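Local coordinates for protein coenzyme f420-dependent n5,n10-methylenetetrahydromethanopterin reductase (Methanopyrus kandleri, PDB 1EZW) that catalyses the reversible, coenzyme F420-dependent reduction of methylene-tetrahydromethanopterin to methyl-tetrahydromethanopterin, a step of methanogenesis from carbon dioxide, at residues T76-A81 with Y139-G144; I131-E136 with K152-G157; F232-D237 with E333-L338. One frame throughout, in Å; residues are numbered along the deposited sequence. Where two conformers were deposited one is given.

Contact 1: T76-A81 with Y139-G144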
loop_
_atom_site.group_PDB
_atom_site.type_symbol
_atom_site.label_atom_id
_atom_site.label_comp_id
_atom_site.label_asym_id
_atom_site.label_seq_id
_atom_site.Cartn_x
_atom_site.Cartn_y
_atom_site.Cartn_z
ATOM N N THR A 76 -12.219 -12.251 -15.952
ATOM C CA THR A 76 -10.811 -12.620 -15.781
ATOM C C THR A 76 -9.922 -11.609 -16.538
ATOM O O THR A 76 -8.905 -11.157 -16.013
ATOM C CB THR A 76 -10.577 -14.064 -16.308
ATOM O OG1 THR A 76 -11.273 -14.982 -15.456
ATOM C CG2 THR A 76 -9.069 -14.386 -16.314
ATOM N N ALA A 77 -10.300 -11.229 -17.778
ATOM C CA ALA A 77 -9.512 -10.252 -18.530
ATOM C C ALA A 77 -9.365 -8.934 -17.727
ATOM O O ALA A 77 -8.272 -8.358 -17.632
ATOM C CB ALA A 77 -10.173 -9.968 -19.889
ATOM N N SER A 78 -10.497 -8.427 -17.238
ATOM C CA SER A 78 -10.474 -7.219 -16.429
ATOM C C SER A 78 -9.518 -7.379 -15.227
ATOM O O SER A 78 -8.708 -6.456 -14.960
ATOM C CB SER A 78 -11.897 -6.907 -15.914
ATOM O OG SER A 78 -11.876 -5.761 -15.044
ATOM N N ASN A 79 -9.613 -8.508 -14.501
ATOM C CA ASN A 79 -8.710 -8.759 -13.349
ATOM C C ASN A 79 -7.253 -8.640 -13.785
ATOM O O ASN A 79 -6.467 -7.934 -13.152
ATOM C CB ASN A 79 -8.883 -10.152 -12.762
ATOM C CG ASN A 79 -10.166 -10.306 -12.043
ATOM O OD1 ASN A 79 -10.806 -9.320 -11.742
ATOM N ND2 ASN A 79 -10.551 -11.549 -11.721
ATOM N N ILE A 80 -6.902 -9.329 -14.874
ATOM C CA ILE A 80 -5.520 -9.292 -15.339
ATOM C C ILE A 80 -5.082 -7.901 -15.758
ATOM O O ILE A 80 -3.963 -7.457 -15.387
ATOM C CB ILE A 80 -5.313 -10.313 -16.496
ATOM C CG1 ILE A 80 -5.624 -11.711 -15.972
ATOM C CG2 ILE A 80 -3.923 -10.140 -17.113
ATOM C CD1 ILE A 80 -4.707 -12.194 -14.846
ATOM N N ALA A 81 -5.922 -7.162 -16.491
ATOM C CA ALA A 81 -5.546 -5.833 -16.876
ATOM C C ALA A 81 -5.364 -4.924 -15.636
ATOM O O ALA A 81 -4.483 -4.069 -15.618
ATOM C CB ALA A 81 -6.596 -5.224 -17.816
ATOM N N TYR A 139 -6.988 -11.679 -24.747
ATOM C CA TYR A 139 -6.100 -10.844 -25.527
ATOM C C TYR A 139 -6.838 -9.812 -26.368
ATOM O O TYR A 139 -6.308 -8.731 -26.592
ATOM C CB TYR A 139 -5.116 -11.729 -26.318
ATOM C CG TYR A 139 -4.060 -12.218 -25.317
ATOM C CD1 TYR A 139 -4.300 -13.335 -24.505
ATOM C CD2 TYR A 139 -2.889 -11.486 -25.128
ATOM C CE1 TYR A 139 -3.381 -13.729 -23.498
ATOM C CE2 TYR A 139 -1.945 -11.860 -24.122
ATOM C CZ TYR A 139 -2.211 -12.974 -23.323
ATOM O OH TYR A 139 -1.331 -13.353 -22.333
ATOM N N GLN A 140 -8.061 -10.120 -26.809
ATOM C CA GLN A 140 -8.831 -9.069 -27.474
ATOM C C GLN A 140 -9.065 -7.920 -26.478
ATOM O O GLN A 140 -8.981 -6.746 -26.851
ATOM C CB GLN A 140 -10.194 -9.546 -27.971
ATOM C CG GLN A 140 -10.110 -10.432 -29.248
ATOM C CD GLN A 140 -11.493 -10.650 -29.825
ATOM O OE1 GLN A 140 -12.327 -9.742 -29.774
ATOM N NE2 GLN A 140 -11.732 -11.836 -30.436
ATOM N N TYR A 141 -9.330 -8.261 -25.216
ATOM C CA TYR A 141 -9.567 -7.265 -24.157
ATOM C C TYR A 141 -8.292 -6.437 -23.920
ATOM O O TYR A 141 -8.328 -5.211 -23.840
ATOM C CB TYR A 141 -9.983 -8.014 -22.879
ATOM C CG TYR A 141 -10.389 -7.121 -21.721
ATOM C CD1 TYR A 141 -11.725 -6.907 -21.417
ATOM C CD2 TYR A 141 -9.420 -6.485 -20.942
ATOM C CE1 TYR A 141 -12.111 -6.068 -20.336
ATOM C CE2 TYR A 141 -9.788 -5.652 -19.865
ATOM C CZ TYR A 141 -11.127 -5.452 -19.568
ATOM O OH TYR A 141 -11.513 -4.683 -18.462
ATOM N N LEU A 142 -7.155 -7.114 -23.807
ATOM C CA LEU A 142 -5.871 -6.439 -23.592
ATOM C C LEU A 142 -5.439 -5.582 -24.784
ATOM O O LEU A 142 -4.652 -4.640 -24.614
ATOM C CB LEU A 142 -4.780 -7.472 -23.259
ATOM C CG LEU A 142 -4.948 -8.223 -21.955
ATOM C CD1 LEU A 142 -3.826 -9.281 -21.851
ATOM C CD2 LEU A 142 -4.810 -7.240 -20.781
ATOM N N GLU A 143 -5.932 -5.904 -25.995
ATOM C CA GLU A 143 -5.626 -5.074 -27.157
ATOM C C GLU A 143 -6.515 -3.831 -27.182
ATOM O O GLU A 143 -6.341 -2.954 -28.041
ATOM C CB GLU A 143 -5.799 -5.867 -28.479
ATOM C CG GLU A 143 -4.770 -7.005 -28.641
ATOM C CD GLU A 143 -3.397 -6.517 -29.063
ATOM O OE1 GLU A 143 -3.166 -5.289 -29.031
ATOM O OE2 GLU A 143 -2.535 -7.359 -29.432
ATOM N N GLY A 144 -7.469 -3.753 -26.249
ATOM C CA GLY A 144 -8.357 -2.592 -26.160
ATOM C C GLY A 144 -9.777 -2.793 -26.668
ATOM O O GLY A 144 -10.626 -1.872 -26.571
#
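Two outer helices of the TIM barrel, helix 73-86 after strand 60-63 and helix 127-142 between strands 93-95 and 173-176, meet where the Y141 ring, near the C-terminal end of helix 127-142, lies against A77, S78 and A81. The backbones are close, with the CA atoms of A77 and Y141 6.4 Å apart. A77 CB sits over one face of the ring as a CH-pi contact, 3.8 Å from the centroid of the Y141 ring and 28° off its normal. A chi1 of -175° sets Y141 CG anti to the backbone N and 3.4 Å from A77 CB; at the far end of the ring Y141 OH is 3.4 Å from S78 CB. A81 CB meets the ring differently, at the edge, 3.8 Å from Y141 CE2, and it also touches L142 CD2 at 4.0 Å. V161 and A163 are further neighbours of Y141. The hydroxyls take carbonyl partners from the second subunit, Y141 OH bonding to its Y40 O and S78 OG to its N42 O. The methyl groups of A77 and A81 thus pack against the aromatic part of Y141, while its buried hydroxyl is satisfied by another chain, which couples this helix pair to the subunit interface.

Contact 2: I131-E136 with K152-G157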
loop_
_atom_site.group_PDB
_atom_site.type_symbol
_atom_site.label_atom_id
_atom_site.label_comp_id
_atom_site.label_asym_id
_atom_site.label_seq_id
_atom_site.Cartn_x
_atom_site.Cartn_y
_atom_site.Cartn_z
ATOM N N ILE A 131 -10.124 -23.274 -22.935
ATOM C CA ILE A 131 -8.924 -22.485 -22.655
ATOM C C ILE A 131 -8.506 -21.674 -23.883
ATOM O O ILE A 131 -8.111 -20.523 -23.775
ATOM C CB ILE A 131 -7.778 -23.393 -22.140
ATOM C CG1 ILE A 131 -8.144 -23.909 -20.734
ATOM C CG2 ILE A 131 -6.424 -22.564 -22.109
ATOM C CD1 ILE A 131 -7.166 -24.929 -20.143
ATOM N N ARG A 132 -8.573 -22.265 -25.086
ATOM C CA ARG A 132 -8.240 -21.491 -26.273
ATOM C C ARG A 132 -9.168 -20.269 -26.390
ATOM O O ARG A 132 -8.729 -19.192 -26.782
ATOM C CB ARG A 132 -8.446 -22.354 -27.541
ATOM C CG ARG A 132 -7.440 -23.447 -27.727
ATOM C CD ARG A 132 -7.894 -24.294 -28.944
ATOM N NE ARG A 132 -6.962 -25.376 -29.232
ATOM C CZ ARG A 132 -5.849 -25.245 -29.947
ATOM N NH1 ARG A 132 -5.073 -26.313 -30.142
ATOM N NH2 ARG A 132 -5.508 -24.077 -30.473
ATOM N N GLU A 133 -10.449 -20.465 -26.106
ATOM C CA GLU A 133 -11.425 -19.383 -26.244
ATOM C C GLU A 133 -11.198 -18.311 -25.195
ATOM O O GLU A 133 -11.243 -17.126 -25.517
ATOM C CB GLU A 133 -12.859 -19.908 -26.158
ATOM C CG GLU A 133 -13.156 -20.859 -27.367
ATOM C CD GLU A 133 -14.595 -21.253 -27.487
ATOM O OE1 GLU A 133 -14.890 -22.092 -28.384
ATOM O OE2 GLU A 133 -15.459 -20.758 -26.733
ATOM N N VAL A 134 -10.953 -18.728 -23.966
ATOM C CA VAL A 134 -10.700 -17.720 -22.926
ATOM C C VAL A 134 -9.465 -16.930 -23.320
ATOM O O VAL A 134 -9.406 -15.712 -23.120
ATOM C CB VAL A 134 -10.466 -18.324 -21.525
ATOM C CG1 VAL A 134 -10.157 -17.184 -20.525
ATOM C CG2 VAL A 134 -11.672 -19.047 -21.066
ATOM N N LYS A 135 -8.439 -17.600 -23.860
ATOM C CA LYS A 135 -7.265 -16.861 -24.276
ATOM C C LYS A 135 -7.620 -15.794 -25.329
ATOM O O LYS A 135 -7.172 -14.637 -25.236
ATOM C CB LYS A 135 -6.187 -17.809 -24.835
ATOM C CG LYS A 135 -4.912 -17.042 -25.089
ATOM C CD LYS A 135 -3.939 -17.744 -26.029
ATOM C CE LYS A 135 -2.723 -16.841 -26.272
ATOM N NZ LYS A 135 -1.936 -17.152 -27.506
ATOM N N GLU A 136 -8.400 -16.162 -26.352
ATOM C CA GLU A 136 -8.765 -15.168 -27.364
ATOM C C GLU A 136 -9.514 -13.984 -26.749
ATOM O O GLU A 136 -9.268 -12.842 -27.118
ATOM C CB GLU A 136 -9.619 -15.788 -28.476
ATOM C CG GLU A 136 -8.850 -16.769 -29.304
ATOM C CD GLU A 136 -7.623 -16.149 -29.935
ATOM O OE1 GLU A 136 -6.565 -16.806 -29.901
ATOM O OE2 GLU A 136 -7.706 -15.012 -30.465
ATOM N N LYS A 152 -17.545 -21.904 -28.948
ATOM C CA LYS A 152 -18.418 -22.949 -28.436
ATOM C C LYS A 152 -18.672 -22.801 -26.948
ATOM O O LYS A 152 -19.706 -23.214 -26.449
ATOM C CB LYS A 152 -17.785 -24.348 -28.600
ATOM C CG LYS A 152 -17.326 -24.755 -30.001
ATOM C CD LYS A 152 -16.532 -26.107 -29.937
ATOM C CE LYS A 152 -17.414 -27.399 -29.853
ATOM N NZ LYS A 152 -18.325 -27.651 -28.683
ATOM N N TYR A 153 -17.716 -22.225 -26.213
ATOM C CA TYR A 153 -17.854 -22.091 -24.757
ATOM C C TYR A 153 -18.211 -20.660 -24.338
ATOM O O TYR A 153 -18.841 -20.455 -23.316
ATOM C CB TYR A 153 -16.549 -22.592 -24.077
ATOM C CG TYR A 153 -15.978 -21.697 -22.978
ATOM C CD1 TYR A 153 -16.301 -21.897 -21.629
ATOM C CD2 TYR A 153 -15.139 -20.635 -23.309
ATOM C CE1 TYR A 153 -15.790 -21.048 -20.635
ATOM C CE2 TYR A 153 -14.624 -19.777 -22.311
ATOM C CZ TYR A 153 -14.955 -19.994 -20.997
ATOM O OH TYR A 153 -14.446 -19.111 -20.044
ATOM N N VAL A 154 -17.833 -19.677 -25.139
ATOM C CA VAL A 154 -18.198 -18.310 -24.802
ATOM C C VAL A 154 -18.600 -17.591 -26.072
ATOM O O VAL A 154 -17.954 -17.733 -27.117
ATOM C CB VAL A 154 -17.014 -17.527 -24.093
ATOM C CG1 VAL A 154 -15.755 -17.500 -24.971
ATOM C CG2 VAL A 154 -17.471 -16.115 -23.795
ATOM N N LYS A 155 -19.696 -16.846 -25.981
ATOM C CA LYS A 155 -20.148 -16.018 -27.085
ATOM C C LYS A 155 -20.423 -14.649 -26.470
ATOM O O LYS A 155 -21.248 -14.511 -25.591
ATOM C CB LYS A 155 -21.423 -16.573 -27.753
ATOM C CG LYS A 155 -21.910 -15.629 -28.865
ATOM C CD LYS A 155 -23.197 -16.168 -29.549
ATOM C CE LYS A 155 -23.694 -15.148 -30.588
ATOM N NZ LYS A 155 -24.797 -15.692 -31.429
ATOM N N THR A 156 -19.708 -13.636 -26.928
ATOM C CA THR A 156 -19.913 -12.294 -26.387
ATOM C C THR A 156 -20.778 -11.476 -27.331
ATOM O O THR A 156 -21.102 -11.918 -28.457
ATOM C CB THR A 156 -18.588 -11.527 -26.279
ATOM O OG1 THR A 156 -18.095 -11.202 -27.585
ATOM C CG2 THR A 156 -17.529 -12.366 -25.560
ATOM N N GLY A 157 -21.187 -10.306 -26.854
ATOM C CA GLY A 157 -21.868 -9.339 -27.691
ATOM C C GLY A 157 -20.710 -8.446 -28.138
ATOM O O GLY A 157 -19.580 -8.911 -28.269
#
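E133 of helix 127-142 uses its carboxylate to grip the backbone of K152, Y153 and V154, in the long connection that leads from this helix to strand 173-176. Three hydrogen bonds carry the contact. K152 N gives to E133 OE1 at 2.7 Å, while OE2 takes two donors, Y153 N at 2.7 Å and V154 N at 3.1 Å. The first two come in on the syn sides of their oxygens, 19° and 24° out of the carboxylate plane; V154 N instead meets OE2 almost in line with its C-O bond. An extended chain beyond CG (chi2 -171°) carries the carboxylate out from the helix to these amides. Nearer the helix, E133 CB packs against V154 CG1 at 3.9 Å. In the conformer given, one of two modelled, the Y153 ring turns its edge to E133 OE2; its OH bonds to P68 O and W117 meets the ring, whereas its very short approach to V134 CG2 is doubtful. P73 of helix 73-86 packs on V134, Y153 and V154.

The solvent side is looser. K152 is exposed, and only CB and CG of its side chain come near E133, CB at 3.7 Å from OE1. Bends at chi3 and chi4 turn the chain away, leaving NZ 6.5 Å from OE1, too far for a salt bridge, with a weak hydrogen bond to E124 O.

An alanine in place of E133 would probably leave the amides of K152, Y153 and V154 without their shared acceptor and let this part of the connection shift away from the helix. The carboxylate, buried and facing three N-H groups, is probably stabilised as an anion by them, so one side chain pins three successive amides of the connection to the helix.

Contact 3: F232-D237 with E333-L338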
loop_
_atom_site.group_PDB
_atom_site.type_symbol
_atom_site.label_atom_id
_atom_site.label_comp_id
_atom_site.label_asym_id
_atom_site.label_seq_id
_atom_site.Cartn_x
_atom_site.Cartn_y
_atom_site.Cartn_z
ATOM N N PHE A 232 8.656 -28.471 -3.026
ATOM C CA PHE A 232 10.052 -28.106 -2.820
ATOM C C PHE A 232 10.356 -27.957 -1.349
ATOM O O PHE A 232 9.535 -27.396 -0.601
ATOM C CB PHE A 232 10.263 -26.759 -3.538
ATOM C CG PHE A 232 11.673 -26.331 -3.687
ATOM C CD1 PHE A 232 12.323 -26.483 -4.907
ATOM C CD2 PHE A 232 12.318 -25.660 -2.657
ATOM C CE1 PHE A 232 13.607 -25.956 -5.106
ATOM C CE2 PHE A 232 13.604 -25.131 -2.841
ATOM C CZ PHE A 232 14.242 -25.273 -4.053
ATOM N N SER A 233 11.520 -28.446 -0.918
ATOM C CA SER A 233 11.862 -28.283 0.501
ATOM C C SER A 233 13.362 -28.178 0.683
ATOM O O SER A 233 14.104 -29.124 0.367
ATOM C CB SER A 233 11.301 -29.430 1.342
ATOM O OG SER A 233 11.380 -29.099 2.744
ATOM N N ILE A 234 13.814 -27.036 1.195
ATOM C CA ILE A 234 15.233 -26.813 1.367
ATOM C C ILE A 234 15.562 -26.341 2.782
ATOM O O ILE A 234 14.837 -25.538 3.376
ATOM C CB ILE A 234 15.748 -25.806 0.306
ATOM C CG1 ILE A 234 17.279 -25.821 0.248
ATOM C CG2 ILE A 234 15.190 -24.364 0.622
ATOM C CD1 ILE A 234 17.877 -24.893 -0.796
ATOM N N ASP A 235 16.667 -26.864 3.318
ATOM C CA ASP A 235 17.104 -26.502 4.669
ATOM C C ASP A 235 18.585 -26.855 4.752
ATOM O O ASP A 235 19.048 -27.724 4.011
ATOM C CB ASP A 235 16.295 -27.320 5.684
ATOM C CG ASP A 235 16.495 -26.850 7.128
ATOM O OD1 ASP A 235 17.567 -27.121 7.724
ATOM O OD2 ASP A 235 15.554 -26.198 7.657
ATOM N N LYS A 236 19.339 -26.178 5.609
ATOM C CA LYS A 236 20.756 -26.520 5.730
ATOM C C LYS A 236 20.876 -27.948 6.290
ATOM O O LYS A 236 21.902 -28.594 6.126
ATOM C CB LYS A 236 21.476 -25.507 6.629
ATOM C CG LYS A 236 20.862 -25.378 8.005
ATOM C CD LYS A 236 21.521 -24.244 8.811
ATOM C CE LYS A 236 21.010 -24.223 10.250
ATOM N NZ LYS A 236 19.518 -24.132 10.281
ATOM N N ASP A 237 19.824 -28.427 6.947
ATOM C CA ASP A 237 19.776 -29.777 7.499
ATOM C C ASP A 237 18.927 -30.604 6.520
ATOM O O ASP A 237 17.694 -30.542 6.531
ATOM C CB ASP A 237 19.091 -29.780 8.873
ATOM C CG ASP A 237 18.983 -31.181 9.486
ATOM O OD1 ASP A 237 18.772 -32.151 8.744
ATOM O OD2 ASP A 237 19.061 -31.304 10.728
ATOM N N GLU A 333 10.257 -18.490 5.017
ATOM C CA GLU A 333 11.123 -17.346 4.767
ATOM C C GLU A 333 12.612 -17.716 4.729
ATOM O O GLU A 333 13.345 -17.287 3.825
ATOM C CB GLU A 333 10.839 -16.239 5.808
ATOM C CG GLU A 333 11.802 -15.077 5.744
ATOM C CD GLU A 333 11.306 -13.907 6.580
ATOM O OE1 GLU A 333 12.141 -13.059 6.945
ATOM O OE2 GLU A 333 10.086 -13.877 6.861
ATOM N N LYS A 334 13.082 -18.514 5.691
ATOM C CA LYS A 334 14.500 -18.909 5.688
ATOM C C LYS A 334 14.786 -19.758 4.452
ATOM O O LYS A 334 15.882 -19.685 3.899
ATOM C CB LYS A 334 14.846 -19.748 6.927
ATOM C CG LYS A 334 14.797 -19.032 8.256
ATOM C CD LYS A 334 14.700 -20.121 9.368
ATOM C CE LYS A 334 15.679 -21.296 9.109
ATOM N NZ LYS A 334 15.334 -22.529 9.900
ATOM N N ALA A 335 13.800 -20.532 4.022
ATOM C CA ALA A 335 13.952 -21.397 2.831
ATOM C C ALA A 335 14.118 -20.549 1.569
ATOM O O ALA A 335 14.976 -20.783 0.714
ATOM C CB ALA A 335 12.745 -22.342 2.715
ATOM N N ILE A 336 13.286 -19.526 1.439
ATOM C CA ILE A 336 13.409 -18.657 0.294
ATOM C C ILE A 336 14.788 -18.005 0.249
ATOM O O ILE A 336 15.391 -17.869 -0.808
ATOM C CB ILE A 336 12.288 -17.553 0.344
ATOM C CG1 ILE A 336 10.928 -18.231 0.139
ATOM C CG2 ILE A 336 12.561 -16.445 -0.708
ATOM C CD1 ILE A 336 9.704 -17.334 0.495
ATOM N N GLU A 337 15.272 -17.566 1.412
ATOM C CA GLU A 337 16.575 -16.922 1.486
ATOM C C GLU A 337 17.694 -17.920 1.149
ATOM O O GLU A 337 18.675 -17.557 0.499
ATOM C CB GLU A 337 16.760 -16.326 2.896
ATOM C CG GLU A 337 15.831 -15.123 3.116
ATOM C CD GLU A 337 15.967 -14.521 4.488
ATOM O OE1 GLU A 337 16.140 -15.298 5.468
ATOM O OE2 GLU A 337 15.873 -13.286 4.585
ATOM N N LEU A 338 17.529 -19.158 1.590
ATOM C CA LEU A 338 18.542 -20.189 1.310
ATOM C C LEU A 338 18.569 -20.428 -0.214
ATOM O O LEU A 338 19.636 -20.559 -0.837
ATOM C CB LEU A 338 18.196 -21.443 2.125
ATOM C CG LEU A 338 19.268 -22.520 2.211
ATOM C CD1 LEU A 338 20.621 -21.881 2.594
ATOM C CD2 LEU A 338 18.816 -23.565 3.202
#
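I234 at the end of strand 232-234 and A335 in helix 332-342 bring their backbones to 5.8 Å between CA atoms, and no hydrogen bond joins the two segments. The small A335 side chain is consistent with so close an approach: its CB stands 3.8 Å from I234 CG2, which also lies 3.6 Å from A335 O. The longer branch of I234 turns to L338, with CG1 anti to the backbone N (chi1 -166°) and 4.0 Å from L338 CD2. That same leucine methyl goes on to the backbone beyond the strand, where CD2 rests 3.6 Å from K236 N. D235 forms an Asx turn here, D235 OD1 accepting from D237 N at 2.7 Å through its anti lone pair. Farther out, charge is only loosely matched: K334 NZ lies 4.3 Å from D235 OD2, beyond a salt bridge, and 4.5 Å from K236 NZ, a like charge that is likely to offset part of that attraction.

Strand 232-234 pairs in parallel with strand 300-302, S233 bonding to I300 and G302, while P304 of helix 304-316 packs on both I234 and L338. D235 touches K240 and A241 of helix 238-254, whose N-cap is D237. Helix 332-342 turns its other side, at I336, to V25 and A26 of helix 16-28, and so lies between that helix and strand 232-234.

From the N terminus, the chain first passes residues 76-81, which contact 1 joins to 139-144 over 57 intervening residues that include strand 93-95. Contact 2 opens within that loop, at 131-136, and closes after it, at 152-157, so the two cross. Both draw on helix 127-142: one ties its C-terminal end to helix 73-86, the other ties an earlier turn to the connection leading to strand 173-176. Their centres are 13 Å apart, and both reach the second subunit. Contact 3 follows in series, closing a loop of 95 residues, mostly helical, between strand 232-234 and helix 332-342. It sits on the opposite side of the chain's centre, its centre about 36 Å from that of contact 1.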